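Local coordinates for uncharacterized esterase YxiM (PDB 2O14), which is probably a hydrolase of the GDSL lipolytic enzyme family, acting on ester bonds, although its substrate is not known, at residues R263-K266 / D271-L274. Sequence-based numbering, arbitrary orientation.
Sequences RQVK and DVIL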
loop_
_atom_site.group_PDB
_atom_site.type_symbol
_atom_site.label_atom_id
_atom_site.label_comp_id
_atom_site.label_asym_id
_atom_site.label_seq_id
_atom_site.Cartn_x
_atom_site.Cartn_y
_atom_site.Cartn_z
ATOM N N ARG A 263 -15.486 8.280 9.377
ATOM C CA ARG A 263 -16.910 7.974 9.349
ATOM C C ARG A 263 -17.258 7.014 8.219
ATOM O O ARG A 263 -18.039 6.079 8.404
ATOM C CB ARG A 263 -17.716 9.269 9.230
ATOM C CG ARG A 263 -17.589 10.139 10.474
ATOM C CD ARG A 263 -18.526 11.328 10.457
ATOM N NE ARG A 263 -18.533 11.992 11.757
ATOM C CZ ARG A 263 -19.242 13.079 12.046
ATOM N NH1 ARG A 263 -20.014 13.640 11.123
ATOM N NH2 ARG A 263 -19.186 13.602 13.265
ATOM N N GLN A 264 -16.671 7.236 7.048
ATOM C CA GLN A 264 -16.938 6.364 5.917
ATOM C C GLN A 264 -16.473 4.950 6.221
ATOM O O GLN A 264 -17.160 3.985 5.896
ATOM C CB GLN A 264 -16.242 6.880 4.661
ATOM C CG GLN A 264 -16.868 8.130 4.084
ATOM C CD GLN A 264 -16.422 8.377 2.663
ATOM O OE1 GLN A 264 -16.587 7.519 1.800
ATOM N NE2 GLN A 264 -15.854 9.551 2.411
ATOM N N VAL A 265 -15.309 4.821 6.846
ATOM C CA VAL A 265 -14.803 3.498 7.177
ATOM C C VAL A 265 -15.662 2.867 8.269
ATOM O O VAL A 265 -15.992 1.685 8.196
ATOM C CB VAL A 265 -13.329 3.544 7.635
ATOM C CG1 VAL A 265 -12.904 2.178 8.178
ATOM C CG2 VAL A 265 -12.437 3.932 6.458
ATOM N N LYS A 266 -16.033 3.651 9.276
ATOM C CA LYS A 266 -16.867 3.126 10.351
ATOM C C LYS A 266 -18.228 2.719 9.804
ATOM O O LYS A 266 -18.875 1.821 10.337
ATOM C CB LYS A 266 -17.036 4.160 11.465
ATOM C CG LYS A 266 -15.897 4.180 12.471
ATOM C CD LYS A 266 -16.083 5.303 13.485
ATOM C CE LYS A 266 -15.135 5.166 14.666
ATOM N NZ LYS A 266 -15.451 3.960 15.485
ATOM N N ASP A 271 -13.078 -0.995 12.078
ATOM C CA ASP A 271 -12.569 -0.099 13.110
ATOM C C ASP A 271 -11.416 0.760 12.607
ATOM O O ASP A 271 -10.731 0.405 11.645
ATOM C CB ASP A 271 -12.118 -0.891 14.340
ATOM C CG ASP A 271 -13.283 -1.489 15.103
ATOM O OD1 ASP A 271 -14.248 -0.745 15.383
ATOM O OD2 ASP A 271 -13.230 -2.695 15.426
ATOM N N VAL A 272 -11.212 1.893 13.269
ATOM C CA VAL A 272 -10.154 2.813 12.886
ATOM C C VAL A 272 -9.122 3.024 13.984
ATOM O O VAL A 272 -9.474 3.239 15.148
ATOM C CB VAL A 272 -10.720 4.196 12.525
ATOM C CG1 VAL A 272 -9.587 5.117 12.107
ATOM C CG2 VAL A 272 -11.744 4.071 11.419
ATOM N N ILE A 273 -7.851 2.961 13.602
ATOM C CA ILE A 273 -6.751 3.187 14.530
ATOM C C ILE A 273 -5.934 4.358 13.989
ATOM O O ILE A 273 -5.243 4.218 12.975
ATOM C CB ILE A 273 -5.809 1.964 14.631
ATOM C CG1 ILE A 273 -6.581 0.735 15.120
ATOM C CG2 ILE A 273 -4.655 2.280 15.581
ATOM C CD1 ILE A 273 -5.799 -0.548 15.002
ATOM N N LEU A 274 -6.024 5.507 14.653
ATOM C CA LEU A 274 -5.275 6.687 14.226
ATOM C C LEU A 274 -3.905 6.701 14.893
ATOM O O LEU A 274 -3.761 6.277 16.040
ATOM C CB LEU A 274 -6.025 7.966 14.598
ATOM C CG LEU A 274 -7.405 8.197 13.979
ATOM C CD1 LEU A 274 -7.975 9.487 14.530
ATOM C CD2 LEU A 274 -7.303 8.259 12.455
HETATM O O HOH W 1 -12.836 2.000 15.748
#
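V265 turns CG1 trans to its own backbone N (chi1 171°); in V272, CG1 is likewise trans to N (chi1 -179°), which leaves CG2, anti to the carbonyl carbon, as the branch that meets V265. V265 CG1 and V272 CG2 stand 3.9 Å apart, in van der Waals contact, with the two side chains meeting at a slant. The same V272 methyl also takes the flank of the lysine, K266 CG lying 4.3 Å from V272 CG2. Beyond this, the K266 chain runs extended through chi3 and carries its ammonium to a water at the start of the strand. This water accepts from K266 NZ at 3.3 Å and from V272 N at 3.0 Å, and donates to D271 OD1 at 3.1 Å. The contact joins the end of helix 251-266 to the first residues of strand 271-275, within a beta-alpha-beta crossover from strand 233-237 in the parallel sheet of the SGNH-type hydrolase domain. F234 and L225 extend the apolar surface around V265, while K266 NZ also makes a weak hydrogen bond to K309 O. With K266 NZ 4.9 Å from D271 OD1, the opposite charges probably attract across the water without direct contact, and the helix-strand junction combines a buried valine pair with a polar bridge through one water.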